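Local coordinates for protein lasso peptide isopeptidase AtxE2 (Asticcacaulis excentricus, PDB 5TXE) that hydrolyses the isopeptide bond of the threaded lasso peptides astexin-2 and astexin-3, recognising mainly their loop and turning them into linear peptides, at residues A[177-180]-A[184-187]; A[231-236]-A[240-245]. The protein carries 1 engineered substitution. All coordinates share one frame; numbering follows the deposited sequence.

How the interactions relate
Interactions 1 and 2 are the two outer strand pairings of one four-stranded antiparallel sheet, consistent with a propeller blade as in prolyl oligopeptidase relatives, whose strands run 173-178, 183-188, 230-235 and 240-243 in chain order. Interaction 1 comes first along the chain, and helix 190-202 lies in the long connection to interaction 2. Their centres are about 8 Å apart, and the middle strands 183-188 and 230-235 join them through probable hydrogen bonds, from Leu-234 N to Leu-184 O at 2.8 Å and from Tyr-186 N to Gln-232 O at 3.0 Å. Helix 246-253 touches side chains of both. The two hairpins form one continuous sheet, away from the catalytic residues and those that bind astexin-3.

Interaction 1. Residues A[177-180]-A[184-187]; sequences QWLD and LIYS
The beta hairpin of strands 173-178 and 183-188, first pair of a four-stranded antiparallel sheet consistent with a propeller blade, is joined here next to its turn, where Gln-177 and Ile-185 form an antiparallel hydrogen-bonded pair. Gln-177 N donates to Ile-185 O at 3.1 Å, and Ile-185 N returns a bond to Gln-177 O at 2.9 Å with an N-H...O angle of 163°. That same Gln-177 O also receives a CA-H...O contact from Leu-184. In the neighbouring non-hydrogen-bonded pair, Trp-178 and Leu-184 lie side by side, and CD2 of Leu-184 sits 3.6 Å from the centroid of the Trp-178 six-membered ring, over its face, in a CH-pi contact. With CG beside the backbone N (chi1 -62°), the indole stands alongside the leucine, while its NE1 bonds to Arg-133 O of the preceding four-stranded sheet. A glycine in place of Trp-178 would probably leave the Leu-184 methyl without its aromatic cover and the Arg-133 carbonyl without its donor. On the face of Gln-177 and Ile-185, CG2 of Ile-185 is met by Leu-179 CD2 at 3.8 Å, from the corner where the chain turns, and helix 246-253 packs on both through Glu-248. Beyond the pair, Leu-179 and Asp-180 both face Thr-183 in a classic beta bulge. Two backbone bonds thus set the register, apolar contacts pair side chains within the hairpin, and the indole N-H reaches the neighbouring sheet.

Interaction 2. Residues A[231-236]-A[240-245]; sequences YQVLDL and TRRAAT
An antiparallel pairing at the protein surface joins strand 230-235 to strand 240-243, the outermost strand of its four-stranded sheet within the chain. Val-233 and Arg-242 form a hydrogen-bonded pair: Val-233 N donates to Arg-242 O, and Arg-242 N to Val-233 O, each at 2.9 Å. Nearer the turn, Asp-235 N bonds to Thr-240 O at 2.9 Å, nearly straight at 168°. Val-233 O also receives a weaker CA-H...O contact from Arg-241 CA at 3.0 Å. The side chains of Val-233 and Arg-242 run alongside each other, and CG1 of the valine lies over one face of the guanidinium, 3.8 Å from Arg-242 NH2. Although CG of Arg-242 starts between the backbone N and carbonyl carbon (chi1 61°), the chain then extends to NE and carries the guanidinium alongside the valine. There NH1 bonds to Ala-243 O at 3.0 Å in a bent bond (138°), with the carbonyl oxygen out of the guanidinium plane, while NH2 forms a salt bridge with Glu-248 of helix 246-253. On the opposite face Leu-234 CD1 meets the edge of the Arg-241 guanidinium, 3.7 Å from NE; NH2 of that arginine bonds to Glu-168 O. Ala-244 CB then fits between Tyr-231 CB and Val-233 CG2, just before Thr-245 caps the helix. A short antiparallel hairpin closing a four-stranded, up-and-down sheet is typical of a beta-propeller blade, as in the prolyl oligopeptidase family; here its last strand leads within two residues into helix 246-253.

Interaction 1. Residues A[177-180]-A[184-187]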
loop_
_atom_site.group_PDB
_atom_site.type_symbol
_atom_site.label_atom_id
_atom_site.label_comp_id
_atom_site.label_asym_id
_atom_site.label_seq_id
_atom_site.Cartn_x
_atom_site.Cartn_y
_atom_site.Cartn_z
ATOM N N GLN A 177 16.787 18.462 5.200
ATOM C CA GLN A 177 17.898 18.324 4.241
ATOM C C GLN A 177 19.145 19.017 4.827
ATOM O O GLN A 177 19.027 19.936 5.645
ATOM C CB GLN A 177 17.627 19.050 2.918
ATOM C CG GLN A 177 16.523 18.487 2.085
ATOM C CD GLN A 177 16.885 17.268 1.219
ATOM O OE1 GLN A 177 18.082 16.920 0.957
ATOM N NE2 GLN A 177 15.810 16.601 0.746
ATOM N N TRP A 178 20.317 18.606 4.337
ATOM C CA TRP A 178 21.568 19.285 4.623
ATOM C C TRP A 178 21.711 20.508 3.719
ATOM O O TRP A 178 21.499 20.406 2.523
ATOM C CB TRP A 178 22.716 18.337 4.347
ATOM C CG TRP A 178 22.716 17.112 5.189
ATOM C CD1 TRP A 178 22.147 15.885 4.906
ATOM C CD2 TRP A 178 23.349 16.967 6.454
ATOM N NE1 TRP A 178 22.410 15.004 5.922
ATOM C CE2 TRP A 178 23.132 15.648 6.885
ATOM C CE3 TRP A 178 24.111 17.828 7.257
ATOM C CZ2 TRP A 178 23.622 15.175 8.080
ATOM C CZ3 TRP A 178 24.585 17.368 8.451
ATOM C CH2 TRP A 178 24.347 16.038 8.852
ATOM N N LEU A 179 22.012 21.661 4.302
ATOM C CA LEU A 179 22.445 22.825 3.530
ATOM C C LEU A 179 23.987 22.806 3.299
ATOM O O LEU A 179 24.443 23.216 2.245
ATOM C CB LEU A 179 22.017 24.125 4.172
ATOM C CG LEU A 179 20.510 24.391 4.273
ATOM C CD1 LEU A 179 20.222 25.762 4.889
ATOM C CD2 LEU A 179 19.876 24.285 2.904
ATOM N N ASP A 180 24.743 22.301 4.266
ATOM C CA ASP A 180 26.156 21.988 4.126
ATOM C C ASP A 180 26.477 20.965 5.203
ATOM O O ASP A 180 25.580 20.548 5.909
ATOM C CB ASP A 180 27.031 23.258 4.228
ATOM C CG ASP A 180 26.911 23.980 5.569
ATOM O OD1 ASP A 180 26.855 23.330 6.627
ATOM O OD2 ASP A 180 26.843 25.223 5.567
ATOM N N LEU A 184 21.426 22.218 8.859
ATOM C CA LEU A 184 20.240 21.450 8.461
ATOM C C LEU A 184 19.096 22.401 8.361
ATOM O O LEU A 184 18.909 23.266 9.217
ATOM C CB LEU A 184 19.874 20.354 9.494
ATOM C CG LEU A 184 20.814 19.177 9.670
ATOM C CD1 LEU A 184 20.405 18.401 10.909
ATOM C CD2 LEU A 184 20.763 18.266 8.464
ATOM N N ILE A 185 18.287 22.191 7.342
ATOM C CA ILE A 185 17.010 22.888 7.259
ATOM C C ILE A 185 15.878 21.875 7.487
ATOM O O ILE A 185 15.958 20.733 7.062
ATOM C CB ILE A 185 16.842 23.584 5.891
ATOM C CG1 ILE A 185 15.515 24.287 5.846
ATOM C CG2 ILE A 185 16.950 22.595 4.744
ATOM C CD1 ILE A 185 15.388 25.254 4.688
ATOM N N TYR A 186 14.847 22.297 8.180
ATOM C CA TYR A 186 13.775 21.400 8.543
ATOM C C TYR A 186 12.465 22.120 8.628
ATOM O O TYR A 186 12.420 23.347 8.755
ATOM C CB TYR A 186 14.061 20.725 9.879
ATOM C CG TYR A 186 13.986 21.620 11.116
ATOM C CD1 TYR A 186 15.089 22.362 11.564
ATOM C CD2 TYR A 186 12.847 21.661 11.893
ATOM C CE1 TYR A 186 15.051 23.143 12.736
ATOM C CE2 TYR A 186 12.812 22.449 13.064
ATOM C CZ TYR A 186 13.926 23.184 13.472
ATOM O OH TYR A 186 13.870 23.941 14.636
ATOM N N SER A 187 11.396 21.337 8.474
ATOM C CA SER A 187 10.037 21.866 8.353
ATOM C C SER A 187 9.077 21.208 9.319
ATOM O O SER A 187 9.334 20.115 9.825
ATOM C CB SER A 187 9.508 21.615 6.937
ATOM O OG SER A 187 9.452 20.251 6.619
#

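Interaction 2. Residues A[231-236]-A[240-245]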
loop_
_atom_site.group_PDB
_atom_site.type_symbol
_atom_site.label_atom_id
_atom_site.label_comp_id
_atom_site.label_asym_id
_atom_site.label_seq_id
_atom_site.Cartn_x
_atom_site.Cartn_y
_atom_site.Cartn_z
ATOM N N TYR A 231 9.685 26.854 8.277
ATOM C CA TYR A 231 11.036 26.352 7.920
ATOM C C TYR A 231 12.004 26.979 8.869
ATOM O O TYR A 231 11.887 28.149 9.138
ATOM C CB TYR A 231 11.405 26.736 6.495
ATOM C CG TYR A 231 10.384 26.201 5.556
ATOM C CD1 TYR A 231 10.489 24.902 5.084
ATOM C CD2 TYR A 231 9.266 26.978 5.154
ATOM C CE1 TYR A 231 9.511 24.371 4.255
ATOM C CE2 TYR A 231 8.279 26.450 4.323
ATOM C CZ TYR A 231 8.422 25.146 3.868
ATOM O OH TYR A 231 7.505 24.539 3.049
ATOM N N GLN A 232 12.962 26.213 9.370
ATOM C CA GLN A 232 13.992 26.739 10.256
ATOM C C GLN A 232 15.304 26.082 9.906
ATOM O O GLN A 232 15.324 24.988 9.322
ATOM C CB GLN A 232 13.684 26.407 11.734
ATOM C CG GLN A 232 12.449 27.000 12.394
ATOM C CD GLN A 232 12.749 28.266 13.171
ATOM O OE1 GLN A 232 13.279 28.247 14.290
ATOM N NE2 GLN A 232 12.381 29.369 12.594
ATOM N N VAL A 233 16.403 26.724 10.288
ATOM C CA VAL A 233 17.731 26.205 10.015
ATOM C C VAL A 233 18.482 26.083 11.307
ATOM O O VAL A 233 18.472 27.007 12.118
ATOM C CB VAL A 233 18.529 27.153 9.097
ATOM C CG1 VAL A 233 19.931 26.611 8.875
ATOM C CG2 VAL A 233 17.819 27.268 7.762
ATOM N N LEU A 234 19.160 24.952 11.469
ATOM C CA LEU A 234 19.947 24.706 12.618
ATOM C C LEU A 234 21.393 24.556 12.227
ATOM O O LEU A 234 21.721 23.716 11.410
ATOM C CB LEU A 234 19.496 23.411 13.323
ATOM C CG LEU A 234 20.426 23.089 14.499
ATOM C CD1 LEU A 234 19.910 23.700 15.765
ATOM C CD2 LEU A 234 20.622 21.591 14.710
ATOM N N ASP A 235 22.267 25.321 12.882
ATOM C CA ASP A 235 23.731 25.146 12.755
ATOM C C ASP A 235 24.182 24.155 13.809
ATOM O O ASP A 235 24.144 24.442 14.976
ATOM C CB ASP A 235 24.410 26.514 12.959
ATOM C CG ASP A 235 25.957 26.480 12.819
ATOM O OD1 ASP A 235 26.623 25.393 12.773
ATOM O OD2 ASP A 235 26.488 27.607 12.772
ATOM N N LEU A 236 24.608 22.982 13.398
ATOM C CA LEU A 236 24.967 21.943 14.345
ATOM C C LEU A 236 26.204 22.259 15.158
ATOM O O LEU A 236 26.406 21.675 16.182
ATOM C CB LEU A 236 25.224 20.644 13.614
ATOM C CG LEU A 236 24.016 19.979 12.974
ATOM C CD1 LEU A 236 24.487 18.894 12.021
ATOM C CD2 LEU A 236 23.123 19.383 14.022
ATOM N N THR A 240 22.580 27.006 17.192
ATOM C CA THR A 240 21.649 28.121 16.953
ATOM C C THR A 240 20.767 27.831 15.742
ATOM O O THR A 240 21.139 27.102 14.828
ATOM C CB THR A 240 22.344 29.501 16.763
ATOM O OG1 THR A 240 23.327 29.394 15.735
ATOM C CG2 THR A 240 23.019 29.960 18.047
ATOM N N ARG A 241 19.602 28.439 15.803
ATOM C CA ARG A 241 18.563 28.345 14.821
ATOM C C ARG A 241 18.276 29.710 14.276
ATOM O O ARG A 241 18.246 30.681 15.044
ATOM C CB ARG A 241 17.268 27.906 15.486
ATOM C CG ARG A 241 17.135 26.410 15.613
ATOM C CD ARG A 241 16.627 25.952 16.971
ATOM N NE ARG A 241 16.499 24.491 17.022
ATOM C CZ ARG A 241 15.641 23.829 17.782
ATOM N NH1 ARG A 241 14.775 24.455 18.560
ATOM N NH2 ARG A 241 15.649 22.516 17.741
ATOM N N ARG A 242 17.917 29.758 13.004
ATOM C CA ARG A 242 17.534 31.017 12.361
ATOM C C ARG A 242 16.467 30.739 11.306
ATOM O O ARG A 242 16.252 29.586 10.924
ATOM C CB ARG A 242 18.770 31.623 11.700
ATOM C CG ARG A 242 19.373 30.736 10.610
ATOM C CD ARG A 242 20.372 31.481 9.709
ATOM N NE ARG A 242 21.089 30.612 8.761
ATOM C CZ ARG A 242 20.613 30.259 7.560
ATOM N NH1 ARG A 242 19.408 30.676 7.150
ATOM N NH2 ARG A 242 21.315 29.463 6.780
ATOM N N ALA A 243 15.819 31.785 10.815
ATOM C CA ALA A 243 14.834 31.601 9.767
ATOM C C ALA A 243 15.566 31.158 8.507
ATOM O O ALA A 243 16.750 31.476 8.334
ATOM C CB ALA A 243 14.085 32.875 9.490
ATOM N N ALA A 244 14.875 30.387 7.661
ATOM C CA ALA A 244 15.442 29.983 6.370
ATOM C C ALA A 244 15.343 31.129 5.363
ATOM O O ALA A 244 14.474 31.923 5.472
ATOM C CB ALA A 244 14.706 28.766 5.855
ATOM N N THR A 245 16.229 31.198 4.390
ATOM C CA THR A 245 16.035 32.104 3.236
ATOM C C THR A 245 15.199 31.421 2.180
ATOM O O THR A 245 15.234 30.196 2.092
ATOM C CB THR A 245 17.366 32.457 2.558
ATOM O OG1 THR A 245 17.874 31.324 1.855
ATOM C CG2 THR A 245 18.405 32.880 3.577
#